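Local coordinates for protein Chains: A (Unidentified, PDB 6ZM9) that cleaves S-adenosyl methionine as a phage-encoded lyase, releasing S-methyl-5'-thioadenosine, and probably works as a trimer with its active sites at the subunit interfaces, at residues G10-V21 / F102-E113; D48-G56 / T68-I76. One frame throughout, in Å; residues are numbered along the deposited sequence.

Contact 1: G10-V21 / F102-E113. With PRO (proline), chain E; MTA (5'-deoxy-5'-methylthioadenosine), chain F.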
loop_
_atom_site.group_PDB
_atom_site.type_symbol
_atom_site.label_atom_id
_atom_site.label_comp_id
_atom_site.label_asym_id
_atom_site.label_seq_id
_atom_site.Cartn_x
_atom_site.Cartn_y
_atom_site.Cartn_z
ATOM N N GLY A 10 6.421 -7.404 15.872
ATOM C CA GLY A 10 6.174 -6.509 14.764
ATOM C C GLY A 10 5.869 -7.225 13.470
ATOM O O GLY A 10 6.403 -6.854 12.427
ATOM N N PHE A 11 4.999 -8.229 13.502
ATOM C CA PHE A 11 4.645 -8.948 12.290
ATOM C C PHE A 11 3.531 -8.271 11.511
ATOM O O PHE A 11 2.602 -7.694 12.090
ATOM C CB PHE A 11 4.271 -10.391 12.605
ATOM C CG PHE A 11 5.380 -11.142 13.238
ATOM C CD1 PHE A 11 6.541 -11.399 12.531
ATOM C CD2 PHE A 11 5.305 -11.519 14.564
ATOM C CE1 PHE A 11 7.601 -12.060 13.135
ATOM C CE2 PHE A 11 6.360 -12.192 15.175
ATOM C CZ PHE A 11 7.509 -12.452 14.462
ATOM N N SER A 12 3.639 -8.354 10.192
ATOM C CA SER A 12 2.581 -7.920 9.303
ATOM C C SER A 12 2.625 -8.775 8.049
ATOM O O SER A 12 3.584 -9.509 7.802
ATOM C CB SER A 12 2.728 -6.445 8.955
ATOM O OG SER A 12 3.889 -6.208 8.180
ATOM N N ALA A 13 1.562 -8.679 7.251
ATOM C CA ALA A 13 1.485 -9.440 6.022
ATOM C C ALA A 13 0.706 -8.667 4.975
ATOM O O ALA A 13 -0.099 -7.787 5.285
ATOM C CB ALA A 13 0.769 -10.778 6.233
ATOM N N ARG A 14 0.966 -9.015 3.718
ATOM C CA ARG A 14 0.190 -8.557 2.574
ATOM C C ARG A 14 -0.195 -9.784 1.756
ATOM O O ARG A 14 0.638 -10.661 1.512
ATOM C CB ARG A 14 1.009 -7.621 1.672
ATOM C CG ARG A 14 1.484 -6.352 2.325
ATOM C CD ARG A 14 1.793 -5.280 1.274
ATOM N NE ARG A 14 2.966 -5.594 0.459
ATOM C CZ ARG A 14 3.347 -4.899 -0.609
ATOM N NH1 ARG A 14 2.647 -3.849 -1.019
ATOM N NH2 ARG A 14 4.434 -5.262 -1.276
ATOM N N ILE A 15 -1.455 -9.847 1.335
ATOM C CA ILE A 15 -1.952 -10.934 0.503
ATOM C C ILE A 15 -2.604 -10.326 -0.733
ATOM O O ILE A 15 -3.413 -9.406 -0.615
ATOM C CB ILE A 15 -2.972 -11.801 1.262
ATOM C CG1 ILE A 15 -2.387 -12.317 2.578
ATOM C CG2 ILE A 15 -3.461 -12.957 0.392
ATOM C CD1 ILE A 15 -3.386 -13.084 3.422
ATOM N N PHE A 16 -2.256 -10.842 -1.913
ATOM C CA PHE A 16 -2.819 -10.371 -3.169
ATOM C C PHE A 16 -3.724 -11.445 -3.749
ATOM O O PHE A 16 -3.260 -12.563 -4.025
ATOM C CB PHE A 16 -1.704 -10.038 -4.141
ATOM C CG PHE A 16 -0.824 -8.909 -3.695
ATOM C CD1 PHE A 16 0.262 -9.121 -2.862
ATOM C CD2 PHE A 16 -1.096 -7.623 -4.109
ATOM C CE1 PHE A 16 1.080 -8.060 -2.467
ATOM C CE2 PHE A 16 -0.273 -6.550 -3.736
ATOM C CZ PHE A 16 0.812 -6.764 -2.923
ATOM N N VAL A 17 -5.002 -11.093 -3.954
ATOM C CA VAL A 17 -6.033 -12.015 -4.435
ATOM C C VAL A 17 -6.727 -11.381 -5.635
ATOM O O VAL A 17 -7.321 -10.304 -5.500
ATOM C CB VAL A 17 -7.103 -12.312 -3.364
ATOM C CG1 VAL A 17 -8.039 -13.421 -3.857
ATOM C CG2 VAL A 17 -6.500 -12.687 -2.021
ATOM N N GLY A 18 -6.703 -12.060 -6.776
ATOM C CA GLY A 18 -7.429 -11.600 -7.936
ATOM C C GLY A 18 -8.907 -11.956 -7.913
ATOM O O GLY A 18 -9.366 -12.837 -7.178
ATOM N N LEU A 19 -9.670 -11.250 -8.754
ATOM C CA LEU A 19 -11.125 -11.350 -8.781
ATOM C C LEU A 19 -11.646 -11.860 -10.114
ATOM O O LEU A 19 -12.865 -12.043 -10.263
ATOM C CB LEU A 19 -11.767 -10.005 -8.433
ATOM C CG LEU A 19 -11.375 -9.481 -7.044
ATOM C CD1 LEU A 19 -11.928 -8.092 -6.855
ATOM C CD2 LEU A 19 -11.832 -10.393 -5.929
ATOM N N ASN A 20 -10.766 -12.098 -11.082
ATOM C CA ASN A 20 -11.128 -12.809 -12.292
ATOM C C ASN A 20 -10.948 -14.302 -12.063
ATOM O O ASN A 20 -10.084 -14.726 -11.289
ATOM C CB ASN A 20 -10.160 -12.474 -13.430
ATOM C CG ASN A 20 -10.645 -11.368 -14.344
ATOM O OD1 ASN A 20 -11.341 -10.442 -13.927
ATOM N ND2 ASN A 20 -10.214 -11.428 -15.602
ATOM N N VAL A 21 -11.716 -15.096 -12.797
ATOM C CA VAL A 21 -11.435 -16.514 -13.004
ATOM C C VAL A 21 -11.036 -16.626 -14.469
ATOM O O VAL A 21 -11.871 -16.426 -15.362
ATOM C CB VAL A 21 -12.633 -17.397 -12.648
ATOM C CG1 VAL A 21 -12.285 -18.838 -12.943
ATOM C CG2 VAL A 21 -13.019 -17.205 -11.170
ATOM N N PHE A 102 -11.729 -18.521 -4.116
ATOM C CA PHE A 102 -11.878 -17.662 -5.282
ATOM C C PHE A 102 -11.369 -18.319 -6.557
ATOM O O PHE A 102 -11.288 -17.658 -7.592
ATOM C CB PHE A 102 -11.312 -16.276 -4.977
ATOM C CG PHE A 102 -12.108 -15.576 -3.916
ATOM C CD1 PHE A 102 -13.360 -15.072 -4.211
ATOM C CD2 PHE A 102 -11.686 -15.553 -2.601
ATOM C CE1 PHE A 102 -14.140 -14.491 -3.237
ATOM C CE2 PHE A 102 -12.481 -14.968 -1.609
ATOM C CZ PHE A 102 -13.701 -14.437 -1.934
ATOM N N LYS A 103 -11.119 -19.628 -6.518
ATOM C CA LYS A 103 -10.825 -20.408 -7.720
ATOM C C LYS A 103 -9.617 -19.855 -8.466
ATOM O O LYS A 103 -9.590 -19.829 -9.702
ATOM C CB LYS A 103 -12.045 -20.510 -8.636
ATOM C CG LYS A 103 -13.243 -21.151 -7.971
ATOM C CD LYS A 103 -14.394 -21.251 -8.958
ATOM C CE LYS A 103 -15.614 -21.921 -8.397
ATOM N NZ LYS A 103 -16.675 -21.956 -9.450
ATOM N N GLN A 104 -8.612 -19.416 -7.710
ATOM C CA GLN A 104 -7.471 -18.712 -8.282
ATOM C C GLN A 104 -6.312 -19.633 -8.638
ATOM O O GLN A 104 -6.039 -20.622 -7.959
ATOM C CB GLN A 104 -6.962 -17.658 -7.292
ATOM C CG GLN A 104 -7.979 -16.580 -7.008
ATOM C CD GLN A 104 -8.238 -15.754 -8.233
ATOM O OE1 GLN A 104 -7.353 -15.048 -8.711
ATOM N NE2 GLN A 104 -9.447 -15.842 -8.764
ATOM N N GLU A 105 -5.583 -19.245 -9.685
ATOM C CA GLU A 105 -4.368 -19.961 -10.052
ATOM C C GLU A 105 -3.258 -19.706 -9.043
ATOM O O GLU A 105 -2.490 -20.619 -8.711
ATOM C CB GLU A 105 -3.876 -19.576 -11.446
ATOM C CG GLU A 105 -2.728 -20.476 -11.880
ATOM C CD GLU A 105 -2.151 -20.131 -13.230
ATOM O OE1 GLU A 105 -1.705 -18.985 -13.437
ATOM O OE2 GLU A 105 -2.122 -21.035 -14.080
ATOM N N SER A 106 -3.141 -18.469 -8.562
ATOM C CA SER A 106 -2.052 -18.053 -7.687
ATOM C C SER A 106 -2.543 -16.976 -6.731
ATOM O O SER A 106 -3.264 -16.070 -7.163
ATOM C CB SER A 106 -0.957 -17.425 -8.561
ATOM O OG SER A 106 0.191 -17.048 -7.825
ATOM N N VAL A 107 -2.100 -17.037 -5.473
ATOM C CA VAL A 107 -2.255 -15.973 -4.481
ATOM C C VAL A 107 -0.857 -15.670 -3.956
ATOM O O VAL A 107 -0.093 -16.593 -3.650
ATOM C CB VAL A 107 -3.199 -16.402 -3.342
ATOM C CG1 VAL A 107 -3.101 -15.495 -2.132
ATOM C CG2 VAL A 107 -4.641 -16.425 -3.839
ATOM N N ILE A 108 -0.501 -14.392 -3.850
ATOM C CA ILE A 108 0.810 -14.001 -3.331
ATOM C C ILE A 108 0.676 -13.579 -1.876
ATOM O O ILE A 108 -0.211 -12.787 -1.531
ATOM C CB ILE A 108 1.441 -12.869 -4.166
ATOM C CG1 ILE A 108 1.717 -13.353 -5.585
ATOM C CG2 ILE A 108 2.705 -12.357 -3.478
ATOM C CD1 ILE A 108 2.075 -12.227 -6.546
ATOM N N VAL A 109 1.577 -14.080 -1.030
ATOM C CA VAL A 109 1.626 -13.755 0.391
ATOM C C VAL A 109 3.021 -13.231 0.709
ATOM O O VAL A 109 4.027 -13.861 0.359
ATOM C CB VAL A 109 1.319 -14.990 1.256
ATOM C CG1 VAL A 109 1.514 -14.665 2.728
ATOM C CG2 VAL A 109 -0.078 -15.483 1.006
ATOM N N GLU A 110 3.087 -12.092 1.385
ATOM C CA GLU A 110 4.342 -11.530 1.864
ATOM C C GLU A 110 4.243 -11.402 3.377
ATOM O O GLU A 110 3.271 -10.836 3.885
ATOM C CB GLU A 110 4.571 -10.156 1.226
ATOM C CG GLU A 110 5.922 -9.542 1.518
ATOM C CD GLU A 110 6.104 -8.178 0.865
ATOM O OE1 GLU A 110 6.558 -8.116 -0.302
ATOM O OE2 GLU A 110 5.787 -7.163 1.526
ATOM N N ILE A 111 5.250 -11.909 4.093
ATOM C CA ILE A 111 5.329 -11.813 5.551
ATOM C C ILE A 111 6.476 -10.872 5.895
ATOM O O ILE A 111 7.592 -11.052 5.394
ATOM C CB ILE A 111 5.642 -13.178 6.192
ATOM C CG1 ILE A 111 4.620 -14.233 5.792
ATOM C CG2 ILE A 111 5.761 -13.028 7.703
ATOM C CD1 ILE A 111 3.287 -13.909 6.212
ATOM N N GLN A 112 6.216 -9.913 6.778
ATOM C CA GLN A 112 7.220 -8.964 7.225
ATOM C C GLN A 112 7.386 -9.018 8.737
ATOM O O GLN A 112 6.462 -9.371 9.478
ATOM C CB GLN A 112 6.834 -7.536 6.816
ATOM C CG GLN A 112 6.763 -7.352 5.309
ATOM C CD GLN A 112 6.352 -5.963 4.921
ATOM O OE1 GLN A 112 6.588 -5.003 5.660
ATOM N NE2 GLN A 112 5.728 -5.836 3.756
ATOM N N GLU A 113 8.590 -8.669 9.183
ATOM C CA GLU A 113 8.918 -8.511 10.597
ATOM C C GLU A 113 9.604 -7.151 10.707
ATOM O O GLU A 113 10.687 -6.950 10.146
ATOM C CB GLU A 113 9.830 -9.632 11.092
ATOM C CG GLU A 113 10.168 -9.523 12.574
ATOM C CD GLU A 113 10.910 -10.732 13.122
ATOM O OE1 GLU A 113 11.227 -11.654 12.339
ATOM O OE2 GLU A 113 11.175 -10.754 14.343
HETATM N N PRO E . -6.934 -14.131 -11.206
HETATM C CA PRO E . -6.975 -14.940 -12.424
HETATM C C PRO E . -7.069 -16.433 -12.158
HETATM O O PRO E . -7.612 -17.184 -12.979
HETATM C CB PRO E . -5.625 -14.635 -13.070
HETATM C CG PRO E . -4.757 -14.177 -11.880
HETATM C CD PRO E . -5.572 -14.085 -10.658
HETATM O OXT PRO E . -6.577 -16.908 -11.136
HETATM C CS MTA F . -1.228 -13.448 -8.111
HETATM S "S5'" MTA F . -2.402 -12.825 -9.270
HETATM C "C5'" MTA F . -3.432 -11.806 -8.199
HETATM C "C4'" MTA F . -3.021 -10.351 -8.085
HETATM O "O4'" MTA F . -1.682 -10.281 -7.568
HETATM C "C2'" MTA F . -2.066 -8.381 -8.977
HETATM O "O2'" MTA F . -2.852 -7.420 -8.291
HETATM C "C3'" MTA F . -2.985 -9.538 -9.378
HETATM O "O3'" MTA F . -4.266 -9.109 -9.807
HETATM C "C1'" MTA F . -1.086 -9.071 -8.017
HETATM N N9 MTA F . 0.198 -9.381 -8.629
HETATM C C8 MTA F . 0.547 -10.472 -9.383
HETATM N N7 MTA F . 1.816 -10.519 -9.712
HETATM C C5 MTA F . 2.344 -9.369 -9.138
HETATM C C6 MTA F . 3.657 -8.865 -9.049
HETATM N N6 MTA F . 4.735 -9.477 -9.559
HETATM N N1 MTA F . 3.839 -7.713 -8.357
HETATM C C2 MTA F . 2.778 -7.123 -7.794
HETATM N N3 MTA F . 1.507 -7.515 -7.792
HETATM C C4 MTA F . 1.350 -8.654 -8.484
HETATM O O HOH W 1 -5.343 -14.479 -6.935
#

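Contact 2: D48-G56 / T68-I76. With NA (sodium ion), chain D; MTA (5'-deoxy-5'-methylthioadenosine), chain B; MTA (5'-deoxy-5'-methylthioadenosine), chain F; PRO (proline), chain E.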
loop_
_atom_site.group_PDB
_atom_site.type_symbol
_atom_site.label_atom_id
_atom_site.label_comp_id
_atom_site.label_asym_id
_atom_site.label_seq_id
_atom_site.Cartn_x
_atom_site.Cartn_y
_atom_site.Cartn_z
ATOM N N ASP A 48 -9.218 -8.140 12.262
ATOM C CA ASP A 48 -8.931 -6.766 11.877
ATOM C C ASP A 48 -7.875 -6.698 10.780
ATOM O O ASP A 48 -6.825 -7.352 10.850
ATOM C CB ASP A 48 -8.446 -6.003 13.123
ATOM C CG ASP A 48 -9.469 -5.989 14.266
ATOM O OD1 ASP A 48 -10.301 -6.915 14.370
ATOM O OD2 ASP A 48 -9.417 -5.018 15.065
ATOM N N ALA A 49 -8.155 -5.885 9.761
ATOM C CA ALA A 49 -7.335 -5.842 8.555
ATOM C C ALA A 49 -7.818 -4.703 7.664
ATOM O O ALA A 49 -8.887 -4.127 7.892
ATOM C CB ALA A 49 -7.429 -7.163 7.789
ATOM N N SER A 50 -7.031 -4.417 6.628
ATOM C CA SER A 50 -7.372 -3.451 5.596
ATOM C C SER A 50 -7.403 -4.164 4.249
ATOM O O SER A 50 -6.606 -5.078 4.007
ATOM C CB SER A 50 -6.348 -2.322 5.525
ATOM O OG SER A 50 -6.408 -1.534 6.714
ATOM N N PHE A 51 -8.294 -3.718 3.368
ATOM C CA PHE A 51 -8.498 -4.326 2.058
ATOM C C PHE A 51 -8.481 -3.213 1.014
ATOM O O PHE A 51 -9.303 -2.300 1.062
ATOM C CB PHE A 51 -9.831 -5.062 2.014
ATOM C CG PHE A 51 -9.972 -6.166 3.052
ATOM C CD1 PHE A 51 -10.273 -5.858 4.362
ATOM C CD2 PHE A 51 -9.785 -7.491 2.706
ATOM C CE1 PHE A 51 -10.406 -6.855 5.304
ATOM C CE2 PHE A 51 -9.914 -8.493 3.647
ATOM C CZ PHE A 51 -10.237 -8.175 4.945
ATOM N N VAL A 52 -7.545 -3.297 0.069
ATOM C CA VAL A 52 -7.337 -2.263 -0.938
ATOM C C VAL A 52 -7.758 -2.810 -2.300
ATOM O O VAL A 52 -7.225 -3.823 -2.768
ATOM C CB VAL A 52 -5.859 -1.842 -0.980
ATOM C CG1 VAL A 52 -5.617 -0.781 -2.051
ATOM C CG2 VAL A 52 -5.403 -1.343 0.383
ATOM N N ALA A 53 -8.686 -2.116 -2.947
ATOM C CA ALA A 53 -9.043 -2.465 -4.311
ATOM C C ALA A 53 -7.954 -2.014 -5.275
ATOM O O ALA A 53 -7.385 -0.930 -5.125
ATOM C CB ALA A 53 -10.356 -1.785 -4.688
ATOM N N GLN A 54 -7.684 -2.851 -6.269
ATOM C CA GLN A 54 -6.593 -2.624 -7.194
ATOM C C GLN A 54 -7.014 -3.054 -8.586
ATOM O O GLN A 54 -7.977 -3.807 -8.765
ATOM C CB GLN A 54 -5.369 -3.500 -6.896
ATOM C CG GLN A 54 -4.969 -3.530 -5.473
ATOM C CD GLN A 54 -3.674 -4.272 -5.253
ATOM O OE1 GLN A 54 -2.749 -3.749 -4.643
ATOM N NE2 GLN A 54 -3.621 -5.518 -5.704
ATOM N N ARG A 55 -6.254 -2.592 -9.571
ATOM C CA ARG A 55 -6.172 -3.251 -10.868
ATOM C C ARG A 55 -4.897 -4.082 -10.853
ATOM O O ARG A 55 -3.859 -3.635 -10.355
ATOM C CB ARG A 55 -6.165 -2.261 -12.024
ATOM C CG ARG A 55 -7.460 -1.490 -12.129
ATOM C CD ARG A 55 -8.629 -2.351 -12.599
ATOM N NE ARG A 55 -8.559 -2.620 -14.028
ATOM C CZ ARG A 55 -9.253 -3.565 -14.653
ATOM N NH1 ARG A 55 -10.062 -4.375 -13.987
ATOM N NH2 ARG A 55 -9.126 -3.694 -15.966
ATOM N N GLY A 56 -4.984 -5.306 -11.350
ATOM C CA GLY A 56 -3.850 -6.203 -11.341
ATOM C C GLY A 56 -3.591 -6.759 -12.723
ATOM O O GLY A 56 -4.498 -6.939 -13.533
ATOM N N THR A 68 -5.671 -8.767 -17.189
ATOM C CA THR A 68 -5.878 -7.551 -16.413
ATOM C C THR A 68 -7.215 -7.697 -15.685
ATOM O O THR A 68 -8.246 -7.965 -16.317
ATOM C CB THR A 68 -5.857 -6.313 -17.314
ATOM O OG1 THR A 68 -4.621 -6.251 -18.046
ATOM C CG2 THR A 68 -5.946 -5.046 -16.492
ATOM N N GLU A 69 -7.201 -7.506 -14.368
ATOM C CA GLU A 69 -8.354 -7.826 -13.544
ATOM C C GLU A 69 -8.466 -6.816 -12.409
ATOM O O GLU A 69 -7.543 -6.053 -12.126
ATOM C CB GLU A 69 -8.220 -9.238 -12.933
ATOM C CG GLU A 69 -6.964 -9.402 -12.065
ATOM C CD GLU A 69 -6.813 -10.785 -11.432
ATOM O OE1 GLU A 69 -7.714 -11.643 -11.570
ATOM O OE2 GLU A 69 -5.772 -11.010 -10.781
ATOM N N ASN A 70 -9.613 -6.831 -11.742
ATOM C CA ASN A 70 -9.683 -6.256 -10.412
ATOM C C ASN A 70 -9.048 -7.234 -9.428
ATOM O O ASN A 70 -9.125 -8.448 -9.607
ATOM C CB ASN A 70 -11.131 -6.029 -9.999
ATOM C CG ASN A 70 -11.819 -4.976 -10.824
ATOM O OD1 ASN A 70 -11.196 -4.057 -11.362
ATOM N ND2 ASN A 70 -13.135 -5.080 -10.899
ATOM N N SER A 71 -8.401 -6.699 -8.397
ATOM C CA SER A 71 -7.807 -7.539 -7.375
ATOM C C SER A 71 -7.874 -6.821 -6.034
ATOM O O SER A 71 -8.318 -5.674 -5.934
ATOM C CB SER A 71 -6.373 -7.948 -7.721
ATOM O OG SER A 71 -5.530 -6.819 -7.776
ATOM N N VAL A 72 -7.444 -7.527 -4.987
ATOM C CA VAL A 72 -7.503 -7.025 -3.622
ATOM C C VAL A 72 -6.145 -7.247 -2.985
ATOM O O VAL A 72 -5.580 -8.343 -3.083
ATOM C CB VAL A 72 -8.584 -7.730 -2.776
ATOM C CG1 VAL A 72 -8.627 -7.156 -1.350
ATOM C CG2 VAL A 72 -9.927 -7.609 -3.453
ATOM N N GLN A 73 -5.628 -6.216 -2.333
ATOM C CA GLN A 73 -4.478 -6.343 -1.448
ATOM C C GLN A 73 -4.981 -6.302 -0.007
ATOM O O GLN A 73 -5.551 -5.294 0.427
ATOM C CB GLN A 73 -3.477 -5.219 -1.721
ATOM C CG GLN A 73 -2.267 -5.263 -0.801
ATOM C CD GLN A 73 -1.345 -4.068 -0.909
ATOM O OE1 GLN A 73 -0.512 -3.856 -0.033
ATOM N NE2 GLN A 73 -1.442 -3.327 -2.002
ATOM N N ILE A 74 -4.773 -7.397 0.721
ATOM C CA ILE A 74 -5.131 -7.488 2.133
ATOM C C ILE A 74 -3.902 -7.115 2.941
ATOM O O ILE A 74 -2.822 -7.681 2.724
ATOM C CB ILE A 74 -5.594 -8.914 2.495
ATOM C CG1 ILE A 74 -6.664 -9.418 1.525
ATOM C CG2 ILE A 74 -6.092 -8.947 3.956
ATOM C CD1 ILE A 74 -7.091 -10.866 1.773
ATOM N N ILE A 75 -4.055 -6.162 3.862
ATOM C CA ILE A 75 -2.962 -5.694 4.714
ATOM C C ILE A 75 -3.315 -6.073 6.146
ATOM O O ILE A 75 -4.349 -5.638 6.671
ATOM C CB ILE A 75 -2.752 -4.177 4.591
ATOM C CG1 ILE A 75 -2.474 -3.797 3.138
ATOM C CG2 ILE A 75 -1.635 -3.716 5.514
ATOM C CD1 ILE A 75 -2.537 -2.299 2.860
ATOM N N ILE A 76 -2.442 -6.847 6.797
ATOM C CA ILE A 76 -2.682 -7.331 8.153
ATOM C C ILE A 76 -1.516 -6.900 9.024
ATOM O O ILE A 76 -0.378 -7.314 8.784
ATOM C CB ILE A 76 -2.813 -8.863 8.197
ATOM C CG1 ILE A 76 -4.046 -9.325 7.431
ATOM C CG2 ILE A 76 -2.877 -9.336 9.653
ATOM C CD1 ILE A 76 -4.077 -10.816 7.169
HETATM NA NA NA D . -7.363 -3.277 15.032
HETATM C CS MTA B . -7.867 1.494 13.566
HETATM S "S5'" MTA B . -9.462 1.270 12.847
HETATM C "C5'" MTA B . -9.271 2.175 11.301
HETATM C "C4'" MTA B . -8.804 1.355 10.114
HETATM O "O4'" MTA B . -7.526 0.773 10.420
HETATM C "C2'" MTA B . -8.686 -0.671 8.899
HETATM O "O2'" MTA B . -8.624 -0.141 7.585
HETATM C "C3'" MTA B . -9.682 0.175 9.699
HETATM O "O3'" MTA B . -10.818 0.559 8.944
HETATM C "C1'" MTA B . -7.373 -0.415 9.654
HETATM N N9 MTA B . -7.001 -1.503 10.546
HETATM C C8 MTA B . -7.413 -1.734 11.834
HETATM N N7 MTA B . -6.820 -2.748 12.418
HETATM C C5 MTA B . -5.956 -3.227 11.441
HETATM C C6 MTA B . -4.981 -4.244 11.446
HETATM N N6 MTA B . -4.692 -5.004 12.512
HETATM N N1 MTA B . -4.258 -4.424 10.313
HETATM C C2 MTA B . -4.498 -3.632 9.261
HETATM N N3 MTA B . -5.369 -2.633 9.149
HETATM C C4 MTA B . -6.074 -2.475 10.280
HETATM C CS MTA F . -1.228 -13.448 -8.111
HETATM S "S5'" MTA F . -2.402 -12.825 -9.270
HETATM C "C5'" MTA F . -3.432 -11.806 -8.199
HETATM C "C4'" MTA F . -3.021 -10.351 -8.085
HETATM O "O4'" MTA F . -1.682 -10.281 -7.568
HETATM C "C2'" MTA F . -2.066 -8.381 -8.977
HETATM O "O2'" MTA F . -2.852 -7.420 -8.291
HETATM C "C3'" MTA F . -2.985 -9.538 -9.378
HETATM O "O3'" MTA F . -4.266 -9.109 -9.807
HETATM C "C1'" MTA F . -1.086 -9.071 -8.017
HETATM N N9 MTA F . 0.198 -9.381 -8.629
HETATM C C8 MTA F . 0.547 -10.472 -9.383
HETATM N N7 MTA F . 1.816 -10.519 -9.712
HETATM C C5 MTA F . 2.344 -9.369 -9.138
HETATM C C6 MTA F . 3.657 -8.865 -9.049
HETATM N N6 MTA F . 4.735 -9.477 -9.559
HETATM N N1 MTA F . 3.839 -7.713 -8.357
HETATM C C2 MTA F . 2.778 -7.123 -7.794
HETATM N N3 MTA F . 1.507 -7.515 -7.792
HETATM C C4 MTA F . 1.350 -8.654 -8.484
HETATM N N PRO E . -6.934 -14.131 -11.206
HETATM C CA PRO E . -6.975 -14.940 -12.424
HETATM C C PRO E . -7.069 -16.433 -12.158
HETATM O O PRO E . -7.612 -17.184 -12.979
HETATM C CB PRO E . -5.625 -14.635 -13.070
HETATM C CG PRO E . -4.757 -14.177 -11.880
HETATM C CD PRO E . -5.572 -14.085 -10.658
HETATM O OXT PRO E . -6.577 -16.908 -11.136
HETATM O O HOH W 2 -10.599 -2.602 -8.530
HETATM O O HOH W 3 -9.989 -5.850 -17.590
HETATM O O HOH W 4 -6.883 -2.419 17.601
#

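Contact 1: G10-V21 / F102-E113
Strand 11-18 and strand 106-113 run antiparallel, their axes 4.7 Å apart at closest and their directions 161° apart, with Ser12-Gln112, Arg14-Glu110 and Phe16-Ile108 as the hydrogen-bonded pairs and Phe11-Glu113, Ala13-Ile111 and Ile15-Val109 as the non-hydrogen-bonded ones. In the Phe16-Ile108 pair, the last before the regular ladder ends, Phe16 N donates to Ile108 O at 2.8 Å but the bond from Ile108 N to Phe16 O is weak at 3.3 Å. On the face carrying Arg14, this residue and Glu110 reach out side by side, and in the conformers described here a weak, bent salt bridge joins Arg14 NE to Glu110 OE2 at 3.4 Å, the carboxylate oxygen lying near the guanidinium plane at its edge. Gln112 NE2 donates to the same OE2 in a short, bent bond, while Phe16 CZ sits over the centre of one guanidinium face. Farther along, Phe16 CB lies 3.4 Å from O4' of the bound methylthioadenosine and Ile108 CD1 approaches N7 of its adenine, two hydrophobic walls of the nucleoside pocket. Past the ladder, the chain of Gln104 folds back at chi2 (-66°), which brings its amide up to strand 20-21: NE2 donates to Asn20 O at 2.8 Å and also to Phe102 O, both acceptors in the amide plane. That double grip fixes the amide's rotation and directs OE1 at the proline site; a water bonded to OE1, Gly18 N and Ser106 O bridges the strands where direct pairing has stopped. The opposite face, with Ile15, Val107 and Val109, packs on helix 84-101, Ile15 CG2 meeting Val107 CG1 at 3.6 Å. Strand 66-77 pairs with the other edge of strand 11-21, and Phe102 rests against helix 29-43.

Contact 2: D48-G56 / T68-I76
Ser71 OG stands between its backbone N and carbonyl carbon (chi1 64°) and Gln54 CG lies anti to its carbonyl carbon; on the same face of a beta hairpin made by strands 49-59 and 66-77, these torsions turn OG and the amide toward the ribose hydroxyls. The antiparallel ladder runs from Ser50-Ile75 to Gly56-Glu69, with the segment axes 148° apart. Gln73 NE2 donates to Gln54 OE1 at 3.0 Å; the two amide planes are turned 63° from each other, yet the acceptor stays in the plane of the donor amide. Held at OE1, Gln54 has NE2 3.3 Å from O2' of the methylthioadenosine, and Ser71 OG hydrogen-bonds that hydroxyl. Glu69 divides its carboxylate between two ligands, OE2 accepting from O3' of the nucleoside and OE1 from the proline nitrogen, each at 2.6 Å. On the other face Phe51 lies alongside Ile74, CD2 to CG1 3.9 Å, both against helix 29-43. Ser50 OG binds N3 and O2' of a second methylthioadenosine, also bound by Glu69 and Ser71 of the third subunit, so the hairpin probably contributes to two pockets of the trimer. Toward the turn end of the ladder, Arg55, bent at chi2 and chi3, sends NH1 to Asn70 OD1 at 2.9 Å, above the carbonyl plane of that amide.

From the N terminus, strand 11-21 comes first; its partner 102-113 in contact 1 arrives only after 80 intervening residues, so this pairing closes a long loop holding both large helices. Within that loop lies contact 2, a local hairpin with 11 residues between its segments; the two contacts do not cross along the chain. They meet in one sheet, since 11-21 and 66-77 are neighbouring strands: Ala13 N lies 2.8 Å from Ile76 O and Ile15 O as close to Ile74 N, both probable hydrogen bonds. The strand order 49-59, 66-77, 11-21, 106-113 thus places residues from both contacts around the same methylthioadenosine and proline, beside the second subunit.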